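Local coordinates for translation initiation factor eif-2b-like protein (Chaetomium thermophilum, PDB 4ZEO) that probably acts in translation initiation as the delta subunit of eIF2B, the multisubunit guanine nucleotide exchange factor that serves eIF2, at residues L299-R303 with V328-I334; F309-D315 with I334-P340; H369-A375 with L425-T429. The contacts are given in a common frame with arbitrary orientation. Numbering follows the deposited sequence.

In a Rossmann-like domain, successive beta-alpha units set strands and helices side by side, so contacts along the chain tend to interleave, and this chain illustrates it. Running from the N terminus, helix 293-304 opens interaction 1 and strand 310-314 opens interaction 2 before helix 321-331 returns to close the first. Strand 336-338 then closes the second, so the two contacts cross along the chain; they share Ile334, and their centres lie about 11 Å apart. Interaction 1 joins helices 293-304 and 321-331, and interaction 2 joins two strands at the margin of the parallel sheet. Interaction 3 follows in series: it closes a long excursion between residues 375 and 425 within a small antiparallel sheet.

Interaction 1. Residues L299-R303 with V328-I334; sequences LLRAR and VLRHAGI
Consecutive helices on one face of a parallel sheet can pack against each other as well as against the strands, and here two ends of helices do so over 344 Å² of buried surface. Residues 299-303 are helical throughout. The second segment starts helical, and Gly333, at phi/psi 100/8, is the first residue to leave helical angles, in a Schellman motif: Gly333 N bonds to Arg330 O (2.9 Å), while Ile334 N reaches Leu329 O (3.0 Å). Ile334 is already extended (-88/129). The nearest CA pairs are Leu300 with Ala332 (7.1 Å) and Arg303 with Ile334 (7.3 Å).

Leu300, in the mt rotamer, gives up the most surface. Its CD2 sits 3.6 Å from Ala332 CB and 4.1 Å from Leu329 CD2, and its CD1 lies 4.2 Å from Val328 CG1. One turn further on, Arg303 (chi1 t, chi2 p, chi3 t) lays its aliphatic arm along the Schellman turn, with CG 3.5 Å from Ala332 O and CD 3.8 Å from Ile334 CG1; Ala332 O lies at the edge of its guanidinium. Leu329, also mt, turns its CD1 to within 3.8 Å of Leu299 CD1. On the sheet side, Leu299, Leu329 and Ile334 all touch Val311 of strand 310-314, as expected where two helices share one face of a Rossmann-like sheet.

Ile334 CD1 lies 3.8 Å from Leu299 O. Without hydrogen bonds between the segments, cohesion rests on fitted methyl groups and on the methylenes of Arg303, whose guanidinium NH1 hydrogen-bonds to Lys307 O, outside the two segments.

Interaction 2. Residues F309-D315 with I334-P340; sequences FNVTVLD and IPVLYSP
Two parallel strands meet here with their side chains in matched rows. Strands 310-314 and 336-338 run at 18° with axes 4.6 Å apart, in the register Val311-Val336, Thr312-Leu337 and Val313-Tyr338 (CA to CA 4.7 to 4.9 Å). Four backbone hydrogen bonds join them: Val311 N to Pro335 O (3.1 Å), Leu337 N to Val311 O (2.8 Å), Val313 N to Leu337 O (2.7 Å) and Ser339 N to Val313 O (2.8 Å).

On the face of Val311, Val313, Val336 and Tyr338, Val313 (chi1 t) fills the notch between Val336 and Tyr338, with CG2 3.7 Å from Val336 CG1 and CG1 4.1 Å from Tyr338 CD1. Val311 settles similarly between Val336 and Ile334, its CG2 3.7 Å from Ile334 CG2. Helix 321-331 covers this face through Ala326 and Leu329, completing the beta-alpha-beta unit of a Rossmann-like domain, with strand 336-338 outermost in the sheet within this chain. At the N-terminal end, Phe309 (chi1 p) brings CZ to 4.0 Å from Ile334 CD1, and Pro335 CD presses to 3.2 Å from Phe309 O. On the opposite face, Leu337 CB lies 4.0 Å from Thr312 OG1. Tyr338 (chi1 t) reaches along the strand, its OH donating to Asp315 OD1 at 2.7 Å.

Interaction 3. Residues H369-A375 with L425-T429; sequences HAPSGTA and LFDNT
A strand can pair with a neighbour and also receive the start of the helix that follows that neighbour. In this example the main-chain bonds come first. Strands 369-371 and 426-429 are antiparallel but splayed, at 132° with axes 4.6 Å apart. Ala370 and Asp427 form the hydrogen-bonded pair (Ala370 N to Asp427 O 3.3 Å, Asp427 N to Ala370 O 2.8 Å), flanked by the non-hydrogen-bonded pairs His369-Asn428 and Pro371-Phe426. Ser372 N adds a bond to Leu425 O (3.0 Å). A type II turn from Pro371 to Thr374, closed by Thr374 N to Pro371 O (3.1 Å), leads from strand to helix and places Gly373 (phi/psi 104/-15) at the N-cap position of helix 374-384.

Side-chain polar bonds centre on Asp427 (chi1 p), whose OD2 accepts from Gly373 N (2.6 Å) and Ala375 N (3.3 Å); Thr374 OG1 donates to Pro371 O (2.8 Å).

Aromatic and van der Waals contacts finish the join. The rings of His369 (chi1 t) and Phe426 (chi1 m) meet obliquely, centroids 4.5 Å apart and planes at 36°, and Ala375 CB rests 3.6 Å from Asn428 O. Strand 426-429, outermost in this small antiparallel sheet within the chain, thus supplies a carboxylate to amide groups at the helix N terminus, where its negative charge is electrostatically favourable.

Interaction 1. Residues L299-R303 with V328-I334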
ATOM      1  N   LEU A 299      -0.144 -10.376  12.095  1.00 40.36           N
ATOM      2  CA  LEU A 299      -0.740 -11.488  12.828  1.00 40.34           C
ATOM      3  C   LEU A 299       0.121 -12.740  12.686  1.00 40.47           C
ATOM      4  O   LEU A 299       0.341 -13.456  13.653  1.00 42.94           O
ATOM      5  CB  LEU A 299      -2.185 -11.735  12.356  1.00 40.67           C
ATOM      6  CG  LEU A 299      -3.136 -10.551  12.651  1.00 40.06           C
ATOM      7  CD1 LEU A 299      -4.582 -10.783  12.161  1.00 40.67           C
ATOM      8  CD2 LEU A 299      -3.141 -10.219  14.155  1.00 39.58           C
ATOM      9  N   LEU A 300       0.626 -13.000  11.485  1.00 40.77           N
ATOM     10  CA  LEU A 300       1.511 -14.156  11.297  1.00 43.42           C
ATOM     11  C   LEU A 300       2.811 -13.972  12.090  1.00 42.49           C
ATOM     12  O   LEU A 300       3.331 -14.918  12.665  1.00 45.92           O
ATOM     13  CB  LEU A 300       1.796 -14.401   9.804  1.00 43.38           C
ATOM     14  CG  LEU A 300       0.547 -14.852   9.017  1.00 43.32           C
ATOM     15  CD1 LEU A 300       0.803 -15.004   7.509  1.00 43.37           C
ATOM     16  CD2 LEU A 300      -0.072 -16.120   9.596  1.00 43.09           C
ATOM     17  N   ARG A 301       3.306 -12.746  12.157  1.00 40.04           N
ATOM     18  CA  ARG A 301       4.528 -12.473  12.907  1.00 42.18           C
ATOM     19  C   ARG A 301       4.352 -12.730  14.415  1.00 43.91           C
ATOM     20  O   ARG A 301       5.187 -13.396  15.041  1.00 46.45           O
ATOM     21  CB  ARG A 301       4.980 -11.026  12.649  1.00 41.28           C
ATOM     22  CG  ARG A 301       6.178 -10.574  13.454  1.00 41.65           C
ATOM     23  CD  ARG A 301       7.458 -11.108  12.894  1.00 44.29           C
ATOM     24  NE  ARG A 301       8.555 -10.733  13.773  1.00 47.50           N
ATOM     25  CZ  ARG A 301       9.850 -10.932  13.522  1.00 48.79           C
ATOM     26  NH1 ARG A 301      10.257 -11.513  12.398  1.00 48.27           N
ATOM     27  NH2 ARG A 301      10.739 -10.538  14.416  1.00 49.82           N
ATOM     28  N   ALA A 302       3.247 -12.244  14.984  1.00 42.63           N
ATOM     29  CA  ALA A 302       2.990 -12.406  16.415  1.00 44.33           C
ATOM     30  C   ALA A 302       2.888 -13.868  16.775  1.00 49.22           C
ATOM     31  O   ALA A 302       3.438 -14.312  17.795  1.00 53.17           O
ATOM     32  CB  ALA A 302       1.725 -11.677  16.817  1.00 42.85           C
ATOM     33  N   ARG A 303       2.231 -14.627  15.905  1.00 49.94           N
ATOM     34  CA  ARG A 303       2.101 -16.066  16.104  1.00 54.71           C
ATOM     35  C   ARG A 303       3.465 -16.757  16.035  1.00 57.31           C
ATOM     36  O   ARG A 303       3.765 -17.617  16.858  1.00 59.28           O
ATOM     37  CB  ARG A 303       1.161 -16.673  15.064  1.00 56.97           C
ATOM     38  CG  ARG A 303       0.900 -18.157  15.266  1.00 61.56           C
ATOM     39  CD  ARG A 303       0.102 -18.367  16.537  1.00 64.54           C
ATOM     40  NE  ARG A 303       0.047 -19.766  16.924  1.00 71.13           N
ATOM     41  CZ  ARG A 303       0.374 -20.205  18.132  1.00 75.84           C
ATOM     42  NH1 ARG A 303       0.786 -19.340  19.053  1.00 77.74           N
ATOM     43  NH2 ARG A 303       0.294 -21.500  18.416  1.00 78.27           N
ATOM     44  N   VAL A 328      -6.019 -18.606   6.245  1.00 59.06           N
ATOM     45  CA  VAL A 328      -4.575 -18.533   6.438  1.00 58.06           C
ATOM     46  C   VAL A 328      -4.202 -18.493   7.926  1.00 58.55           C
ATOM     47  O   VAL A 328      -3.314 -19.223   8.367  1.00 60.94           O
ATOM     48  CB  VAL A 328      -3.982 -17.295   5.711  1.00 47.07           C
ATOM     49  CG1 VAL A 328      -2.533 -17.063   6.113  1.00 45.75           C
ATOM     50  CG2 VAL A 328      -4.107 -17.444   4.199  1.00 46.27           C
ATOM     51  N   LEU A 329      -4.918 -17.679   8.700  1.00 55.40           N
ATOM     52  CA  LEU A 329      -4.620 -17.509  10.122  1.00 52.74           C
ATOM     53  C   LEU A 329      -4.859 -18.810  10.876  1.00 56.22           C
ATOM     54  O   LEU A 329      -4.065 -19.197  11.734  1.00 57.02           O
ATOM     55  CB  LEU A 329      -5.475 -16.388  10.727  1.00 48.29           C
ATOM     56  CG  LEU A 329      -5.284 -14.964  10.186  1.00 43.68           C
ATOM     57  CD1 LEU A 329      -6.193 -13.950  10.895  1.00 40.35           C
ATOM     58  CD2 LEU A 329      -3.812 -14.548  10.284  1.00 42.77           C
ATOM     59  N   ARG A 330      -5.937 -19.498  10.522  1.00 59.00           N
ATOM     60  CA  ARG A 330      -6.272 -20.780  11.131  1.00 62.22           C
ATOM     61  C   ARG A 330      -5.192 -21.820  10.854  1.00 64.64           C
ATOM     62  O   ARG A 330      -4.810 -22.573  11.744  1.00 67.46           O
ATOM     63  CB  ARG A 330      -7.623 -21.278  10.618  1.00 63.83           C
ATOM     64  CG  ARG A 330      -8.802 -20.974  11.524  1.00 63.74           C
ATOM     65  CD  ARG A 330     -10.119 -21.043  10.757  1.00 64.17           C
ATOM     66  NE  ARG A 330     -11.198 -20.370  11.472  1.00 62.99           N
ATOM     67  CZ  ARG A 330     -12.361 -20.022  10.931  1.00 63.95           C
ATOM     68  NH1 ARG A 330     -12.602 -20.261   9.651  1.00 65.14           N
ATOM     69  NH2 ARG A 330     -13.276 -19.415  11.670  1.00 64.04           N
ATOM     70  N   HIS A 331      -4.686 -21.828   9.624  1.00 65.01           N
ATOM     71  CA  HIS A 331      -3.605 -22.726   9.203  1.00 67.25           C
ATOM     72  C   HIS A 331      -2.342 -22.458  10.027  1.00 64.31           C
ATOM     73  O   HIS A 331      -1.559 -23.368  10.288  1.00 65.57           O
ATOM     74  CB  HIS A 331      -3.325 -22.543   7.705  1.00 69.63           C
ATOM     75  CG  HIS A 331      -2.322 -23.502   7.143  1.00 76.07           C
ATOM     76  ND1 HIS A 331      -2.399 -24.867   7.328  1.00 82.62           N
ATOM     77  CD2 HIS A 331      -1.212 -23.285   6.396  1.00 77.51           C
ATOM     78  CE1 HIS A 331      -1.381 -25.451   6.717  1.00 85.59           C
ATOM     79  NE2 HIS A 331      -0.647 -24.512   6.145  1.00 82.12           N
ATOM     80  N   ALA A 332      -2.142 -21.194  10.403  1.00 59.05           N
ATOM     81  CA  ALA A 332      -1.009 -20.778  11.236  1.00 57.74           C
ATOM     82  C   ALA A 332      -1.189 -21.145  12.721  1.00 59.69           C
ATOM     83  O   ALA A 332      -0.273 -20.936  13.526  1.00 59.91           O
ATOM     84  CB  ALA A 332      -0.762 -19.280  11.088  1.00 53.28           C
ATOM     85  N   GLY A 333      -2.390 -21.601  13.091  1.00 59.78           N
ATOM     86  CA  GLY A 333      -2.675 -22.025  14.453  1.00 61.60           C
ATOM     87  C   GLY A 333      -3.404 -20.997  15.309  1.00 60.88           C
ATOM     88  O   GLY A 333      -3.591 -21.203  16.508  1.00 62.54           O
ATOM     89  N   ILE A 334      -3.840 -19.907  14.676  1.00 56.57           N
ATOM     90  CA  ILE A 334      -4.570 -18.835  15.334  1.00 51.81           C
ATOM     91  C   ILE A 334      -6.063 -19.122  15.345  1.00 53.80           C
ATOM     92  O   ILE A 334      -6.633 -19.453  14.303  1.00 53.24           O
ATOM     93  CB  ILE A 334      -4.344 -17.490  14.624  1.00 47.26           C
ATOM     94  CG1 ILE A 334      -2.838 -17.186  14.494  1.00 45.03           C
ATOM     95  CG2 ILE A 334      -5.082 -16.370  15.344  1.00 46.47           C
ATOM     96  CD1 ILE A 334      -2.503 -16.023  13.569  1.00 38.95           C
TER

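Interaction 2. Residues F309-D315 with I334-P340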
ATOM      1  N   PHE A 309      -3.293 -15.611  20.840  1.00 54.98           N
ATOM      2  CA  PHE A 309      -4.267 -14.543  20.792  1.00 51.56           C
ATOM      3  C   PHE A 309      -5.423 -14.949  19.901  1.00 53.69           C
ATOM      4  O   PHE A 309      -5.338 -15.922  19.150  1.00 56.12           O
ATOM      5  CB  PHE A 309      -3.618 -13.251  20.296  1.00 46.50           C
ATOM      6  CG  PHE A 309      -2.871 -13.402  18.995  1.00 43.90           C
ATOM      7  CD1 PHE A 309      -1.552 -13.808  18.976  1.00 44.03           C
ATOM      8  CD2 PHE A 309      -3.486 -13.106  17.787  1.00 41.39           C
ATOM      9  CE1 PHE A 309      -0.875 -13.947  17.783  1.00 42.14           C
ATOM     10  CE2 PHE A 309      -2.800 -13.244  16.589  1.00 39.91           C
ATOM     11  CZ  PHE A 309      -1.499 -13.662  16.597  1.00 40.60           C
ATOM     12  N   ASN A 310      -6.507 -14.200  20.007  1.00 52.83           N
ATOM     13  CA  ASN A 310      -7.702 -14.456  19.234  1.00 51.50           C
ATOM     14  C   ASN A 310      -7.875 -13.416  18.164  1.00 47.67           C
ATOM     15  O   ASN A 310      -7.486 -12.259  18.340  1.00 46.37           O
ATOM     16  CB  ASN A 310      -8.916 -14.486  20.140  1.00 54.33           C
ATOM     17  CG  ASN A 310      -8.939 -15.712  21.026  1.00 59.65           C
ATOM     18  OD1 ASN A 310      -8.611 -16.813  20.591  1.00 62.65           O
ATOM     19  ND2 ASN A 310      -9.347 -15.534  22.270  1.00 61.61           N
ATOM     20  N   VAL A 311      -8.407 -13.835  17.027  1.00 45.82           N
ATOM     21  CA  VAL A 311      -8.681 -12.891  15.956  1.00 42.16           C
ATOM     22  C   VAL A 311     -10.130 -12.963  15.511  1.00 41.79           C
ATOM     23  O   VAL A 311     -10.683 -14.047  15.304  1.00 44.89           O
ATOM     24  CB  VAL A 311      -7.734 -13.121  14.761  1.00 41.84           C
ATOM     25  CG1 VAL A 311      -8.117 -12.242  13.601  1.00 39.18           C
ATOM     26  CG2 VAL A 311      -6.295 -12.864  15.186  1.00 39.99           C
ATOM     27  N   THR A 312     -10.749 -11.799  15.402  1.00 38.56           N
ATOM     28  CA  THR A 312     -12.075 -11.695  14.843  1.00 40.45           C
ATOM     29  C   THR A 312     -11.929 -11.057  13.483  1.00 39.54           C
ATOM     30  O   THR A 312     -11.356  -9.983  13.350  1.00 37.18           O
ATOM     31  CB  THR A 312     -13.034 -10.864  15.741  1.00 44.32           C
ATOM     32  OG1 THR A 312     -13.311 -11.589  16.943  1.00 46.86           O
ATOM     33  CG2 THR A 312     -14.358 -10.583  15.023  1.00 44.41           C
ATOM     34  N   VAL A 313     -12.411 -11.749  12.460  1.00 41.87           N
ATOM     35  CA  VAL A 313     -12.353 -11.220  11.110  1.00 40.33           C
ATOM     36  C   VAL A 313     -13.742 -10.880  10.619  1.00 41.01           C
ATOM     37  O   VAL A 313     -14.613 -11.743  10.515  1.00 42.59           O
ATOM     38  CB  VAL A 313     -11.675 -12.206  10.138  1.00 41.50           C
ATOM     39  CG1 VAL A 313     -11.593 -11.597   8.749  1.00 43.05           C
ATOM     40  CG2 VAL A 313     -10.279 -12.547  10.638  1.00 39.38           C
ATOM     41  N   LEU A 314     -13.931  -9.602  10.328  1.00 40.60           N
ATOM     42  CA  LEU A 314     -15.199  -9.092   9.848  1.00 42.63           C
ATOM     43  C   LEU A 314     -15.079  -8.941   8.335  1.00 46.33           C
ATOM     44  O   LEU A 314     -13.958  -8.822   7.828  1.00 45.72           O
ATOM     45  CB  LEU A 314     -15.519  -7.758  10.521  1.00 40.77           C
ATOM     46  CG  LEU A 314     -15.623  -7.711  12.056  1.00 39.85           C
ATOM     47  CD1 LEU A 314     -15.634  -6.275  12.555  1.00 39.47           C
ATOM     48  CD2 LEU A 314     -16.865  -8.404  12.529  1.00 41.44           C
ATOM     49  N   ASP A 315     -16.189  -8.983   7.594  1.00 47.37           N
ATOM     50  CA  ASP A 315     -16.053  -8.900   6.146  1.00 51.03           C
ATOM     51  C   ASP A 315     -17.116  -8.067   5.464  1.00 54.77           C
ATOM     52  O   ASP A 315     -18.098  -7.648   6.081  1.00 59.07           O
ATOM     53  CB  ASP A 315     -16.066 -10.297   5.519  1.00 54.65           C
ATOM     54  CG  ASP A 315     -14.980 -10.472   4.443  1.00 54.15           C
ATOM     55  OD1 ASP A 315     -14.737 -11.631   4.060  1.00 56.77           O
ATOM     56  OD2 ASP A 315     -14.389  -9.464   3.971  1.00 50.18           O
ATOM     57  N   ILE A 334      -3.840 -19.907  14.676  1.00 56.57           N
ATOM     58  CA  ILE A 334      -4.570 -18.835  15.334  1.00 51.81           C
ATOM     59  C   ILE A 334      -6.063 -19.122  15.345  1.00 53.80           C
ATOM     60  O   ILE A 334      -6.633 -19.453  14.303  1.00 53.24           O
ATOM     61  CB  ILE A 334      -4.344 -17.490  14.624  1.00 47.26           C
ATOM     62  CG1 ILE A 334      -2.838 -17.186  14.494  1.00 45.03           C
ATOM     63  CG2 ILE A 334      -5.082 -16.370  15.344  1.00 46.47           C
ATOM     64  CD1 ILE A 334      -2.503 -16.023  13.569  1.00 38.95           C
ATOM     65  N   PRO A 335      -6.701 -19.020  16.530  1.00 56.29           N
ATOM     66  CA  PRO A 335      -8.153 -19.185  16.621  1.00 58.19           C
ATOM     67  C   PRO A 335      -8.851 -17.987  15.993  1.00 57.78           C
ATOM     68  O   PRO A 335      -8.591 -16.858  16.411  1.00 55.03           O
ATOM     69  CB  PRO A 335      -8.422 -19.252  18.132  1.00 58.07           C
ATOM     70  CG  PRO A 335      -7.102 -19.419  18.771  1.00 58.70           C
ATOM     71  CD  PRO A 335      -6.104 -18.786  17.853  1.00 56.55           C
ATOM     72  N   VAL A 336      -9.718 -18.220  15.010  1.00 61.40           N
ATOM     73  CA  VAL A 336     -10.356 -17.119  14.302  1.00 59.16           C
ATOM     74  C   VAL A 336     -11.882 -17.224  14.315  1.00 61.02           C
ATOM     75  O   VAL A 336     -12.454 -18.294  14.069  1.00 64.42           O
ATOM     76  CB  VAL A 336      -9.884 -17.040  12.834  1.00 58.87           C
ATOM     77  CG1 VAL A 336     -10.578 -15.887  12.107  1.00 57.13           C
ATOM     78  CG2 VAL A 336      -8.364 -16.893  12.759  1.00 57.15           C
ATOM     79  N   LEU A 337     -12.521 -16.098  14.620  1.00 59.19           N
ATOM     80  CA  LEU A 337     -13.964 -15.943  14.512  1.00 60.18           C
ATOM     81  C   LEU A 337     -14.282 -15.135  13.258  1.00 56.27           C
ATOM     82  O   LEU A 337     -13.843 -13.997  13.101  1.00 55.69           O
ATOM     83  CB  LEU A 337     -14.515 -15.263  15.753  1.00 63.15           C
ATOM     84  CG  LEU A 337     -16.018 -15.141  15.941  1.00 67.50           C
ATOM     85  CD1 LEU A 337     -16.690 -16.493  15.789  1.00 73.16           C
ATOM     86  CD2 LEU A 337     -16.275 -14.540  17.314  1.00 67.17           C
ATOM     87  N   TYR A 338     -15.019 -15.735  12.345  1.00 55.71           N
ATOM     88  CA  TYR A 338     -15.272 -15.096  11.069  1.00 53.53           C
ATOM     89  C   TYR A 338     -16.714 -14.635  10.907  1.00 53.96           C
ATOM     90  O   TYR A 338     -17.653 -15.397  11.115  1.00 55.37           O
ATOM     91  CB  TYR A 338     -14.923 -16.044   9.915  1.00 52.65           C
ATOM     92  CG  TYR A 338     -15.270 -15.445   8.586  1.00 51.33           C
ATOM     93  CD1 TYR A 338     -14.489 -14.430   8.057  1.00 48.76           C
ATOM     94  CD2 TYR A 338     -16.389 -15.862   7.870  1.00 53.06           C
ATOM     95  CE1 TYR A 338     -14.795 -13.849   6.842  1.00 49.32           C
ATOM     96  CE2 TYR A 338     -16.710 -15.286   6.643  1.00 53.74           C
ATOM     97  CZ  TYR A 338     -15.898 -14.282   6.135  1.00 52.76           C
ATOM     98  OH  TYR A 338     -16.173 -13.695   4.923  1.00 55.14           O
ATOM     99  N   SER A 339     -16.883 -13.400  10.470  1.00 52.81           N
ATOM    100  CA  SER A 339     -18.202 -12.900  10.155  1.00 54.97           C
ATOM    101  C   SER A 339     -18.195 -12.380   8.725  1.00 57.43           C
ATOM    102  O   SER A 339     -17.319 -11.594   8.358  1.00 56.75           O
ATOM    103  CB  SER A 339     -18.614 -11.808  11.135  1.00 54.81           C
ATOM    104  OG  SER A 339     -20.009 -11.619  11.077  1.00 59.53           O
ATOM    105  N   PRO A 340     -19.138 -12.856   7.896  1.00 60.58           N
ATOM    106  CA  PRO A 340     -19.251 -12.428   6.498  1.00 61.15           C
ATOM    107  C   PRO A 340     -19.713 -10.983   6.352  1.00 60.15           C
ATOM    108  O   PRO A 340     -19.631 -10.425   5.269  1.00 61.95           O
ATOM    109  CB  PRO A 340     -20.305 -13.382   5.929  1.00 64.91           C
ATOM    110  CG  PRO A 340     -21.110 -13.755   7.092  1.00 66.10           C
ATOM    111  CD  PRO A 340     -20.117 -13.906   8.206  1.00 64.11           C
TER

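Interaction 3. Residues H369-A375 with L425-T429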
ATOM      1  N   HIS A 369      -8.114   6.178   3.595  1.00 38.45           N
ATOM      2  CA  HIS A 369      -8.803   5.697   2.417  1.00 39.23           C
ATOM      3  C   HIS A 369      -8.689   4.170   2.396  1.00 38.76           C
ATOM      4  O   HIS A 369      -7.600   3.631   2.335  1.00 38.37           O
ATOM      5  CB  HIS A 369      -8.183   6.316   1.174  1.00 41.45           C
ATOM      6  CG  HIS A 369      -9.051   6.245  -0.036  1.00 44.69           C
ATOM      7  ND1 HIS A 369      -8.630   5.676  -1.219  1.00 46.67           N
ATOM      8  CD2 HIS A 369     -10.320   6.669  -0.254  1.00 45.91           C
ATOM      9  CE1 HIS A 369      -9.599   5.757  -2.111  1.00 48.11           C
ATOM     10  NE2 HIS A 369     -10.634   6.354  -1.551  1.00 47.29           N
ATOM     11  N   ALA A 370      -9.809   3.471   2.507  1.00 39.08           N
ATOM     12  CA  ALA A 370      -9.767   2.022   2.705  1.00 37.63           C
ATOM     13  C   ALA A 370     -11.058   1.397   2.156  1.00 40.29           C
ATOM     14  O   ALA A 370     -12.032   2.122   1.933  1.00 44.07           O
ATOM     15  CB  ALA A 370      -9.561   1.695   4.195  1.00 34.87           C
ATOM     16  N   PRO A 371     -11.071   0.065   1.930  1.00 39.33           N
ATOM     17  CA  PRO A 371     -12.291  -0.557   1.394  1.00 42.40           C
ATOM     18  C   PRO A 371     -13.509  -0.260   2.242  1.00 42.99           C
ATOM     19  O   PRO A 371     -13.451  -0.226   3.478  1.00 43.86           O
ATOM     20  CB  PRO A 371     -11.976  -2.054   1.427  1.00 42.18           C
ATOM     21  CG  PRO A 371     -10.524  -2.124   1.292  1.00 40.84           C
ATOM     22  CD  PRO A 371      -9.996  -0.935   2.088  1.00 38.63           C
ATOM     23  N   SER A 372     -14.613  -0.074   1.548  1.00 44.03           N
ATOM     24  CA  SER A 372     -15.850   0.367   2.146  1.00 45.38           C
ATOM     25  C   SER A 372     -16.272  -0.571   3.296  1.00 45.74           C
ATOM     26  O   SER A 372     -16.232  -1.798   3.163  1.00 47.49           O
ATOM     27  CB  SER A 372     -16.902   0.451   1.048  1.00 47.51           C
ATOM     28  OG  SER A 372     -18.197   0.430   1.576  1.00 50.68           O
ATOM     29  N   GLY A 373     -16.661   0.015   4.426  1.00 43.91           N
ATOM     30  CA  GLY A 373     -16.964  -0.741   5.636  1.00 43.46           C
ATOM     31  C   GLY A 373     -15.869  -0.660   6.704  1.00 42.91           C
ATOM     32  O   GLY A 373     -16.127  -0.968   7.868  1.00 44.10           O
ATOM     33  N   THR A 374     -14.669  -0.192   6.332  1.00 40.13           N
ATOM     34  CA  THR A 374     -13.582   0.022   7.290  1.00 36.38           C
ATOM     35  C   THR A 374     -13.945   1.101   8.312  1.00 38.24           C
ATOM     36  O   THR A 374     -13.659   0.965   9.510  1.00 37.24           O
ATOM     37  CB  THR A 374     -12.273   0.438   6.576  1.00 35.98           C
ATOM     38  OG1 THR A 374     -11.833  -0.637   5.740  1.00 37.90           O
ATOM     39  CG2 THR A 374     -11.158   0.793   7.580  1.00 30.91           C
ATOM     40  N   ALA A 375     -14.581   2.168   7.820  1.00 40.04           N
ATOM     41  CA  ALA A 375     -14.995   3.292   8.651  1.00 39.79           C
ATOM     42  C   ALA A 375     -16.003   2.877   9.720  1.00 41.07           C
ATOM     43  O   ALA A 375     -15.927   3.346  10.854  1.00 38.91           O
ATOM     44  CB  ALA A 375     -15.582   4.405   7.793  1.00 40.15           C
ATOM     45  N   LEU A 425     -15.974   1.837  -4.100  1.00 94.75           N
ATOM     46  CA  LEU A 425     -15.768   0.740  -3.166  1.00 86.00           C
ATOM     47  C   LEU A 425     -14.765   1.079  -2.049  1.00 72.94           C
ATOM     48  O   LEU A 425     -14.217   0.194  -1.393  1.00 66.60           O
ATOM     49  CB  LEU A 425     -15.333  -0.496  -3.959  1.00 86.41           C
ATOM     50  CG  LEU A 425     -14.117  -0.337  -4.876  1.00 84.42           C
ATOM     51  CD1 LEU A 425     -12.808  -0.564  -4.112  1.00 77.55           C
ATOM     52  CD2 LEU A 425     -14.216  -1.270  -6.066  1.00 86.53           C
ATOM     53  N   PHE A 426     -14.582   2.373  -1.818  1.00 67.52           N
ATOM     54  CA  PHE A 426     -13.723   2.879  -0.761  1.00 59.49           C
ATOM     55  C   PHE A 426     -14.551   3.771   0.143  1.00 54.70           C
ATOM     56  O   PHE A 426     -15.531   4.359  -0.314  1.00 54.54           O
ATOM     57  CB  PHE A 426     -12.544   3.673  -1.338  1.00 60.58           C
ATOM     58  CG  PHE A 426     -11.521   2.830  -2.042  1.00 63.27           C
ATOM     59  CD1 PHE A 426     -10.768   1.895  -1.338  1.00 61.80           C
ATOM     60  CD2 PHE A 426     -11.336   2.947  -3.423  1.00 66.42           C
ATOM     61  CE1 PHE A 426      -9.836   1.105  -1.988  1.00 61.84           C
ATOM     62  CE2 PHE A 426     -10.398   2.157  -4.084  1.00 66.61           C
ATOM     63  CZ  PHE A 426      -9.645   1.236  -3.361  1.00 64.31           C
ATOM     64  N   ASP A 427     -14.198   3.842   1.424  1.00 50.17           N
ATOM     65  CA  ASP A 427     -14.812   4.842   2.291  1.00 48.82           C
ATOM     66  C   ASP A 427     -13.703   5.601   3.050  1.00 48.19           C
ATOM     67  O   ASP A 427     -12.521   5.246   2.984  1.00 48.37           O
ATOM     68  CB  ASP A 427     -15.863   4.222   3.240  1.00 46.32           C
ATOM     69  CG  ASP A 427     -15.273   3.273   4.294  1.00 44.50           C
ATOM     70  OD1 ASP A 427     -14.051   3.256   4.523  1.00 43.31           O
ATOM     71  OD2 ASP A 427     -16.056   2.526   4.911  1.00 44.27           O
ATOM     72  N   ASN A 428     -14.084   6.658   3.751  1.00 48.43           N
ATOM     73  CA  ASN A 428     -13.126   7.468   4.472  1.00 46.04           C
ATOM     74  C   ASN A 428     -13.211   7.319   5.979  1.00 43.51           C
ATOM     75  O   ASN A 428     -14.264   7.544   6.573  1.00 45.38           O
ATOM     76  CB  ASN A 428     -13.322   8.925   4.090  1.00 47.88           C
ATOM     77  CG  ASN A 428     -12.228   9.806   4.607  1.00 49.15           C
ATOM     78  OD1 ASN A 428     -12.446  10.594   5.529  1.00 52.13           O
ATOM     79  ND2 ASN A 428     -11.025   9.658   4.053  1.00 48.04           N
ATOM     80  N   THR A 429     -12.105   6.946   6.611  1.00 38.96           N
ATOM     81  CA  THR A 429     -12.114   6.890   8.066  1.00 37.44           C
ATOM     82  C   THR A 429     -11.446   8.139   8.623  1.00 37.12           C
ATOM     83  O   THR A 429     -10.219   8.294   8.521  1.00 33.60           O
ATOM     84  CB  THR A 429     -11.408   5.617   8.621  1.00 38.07           C
ATOM     85  OG1 THR A 429     -12.090   4.430   8.172  1.00 37.34           O
ATOM     86  CG2 THR A 429     -11.419   5.634  10.144  1.00 37.13           C
TER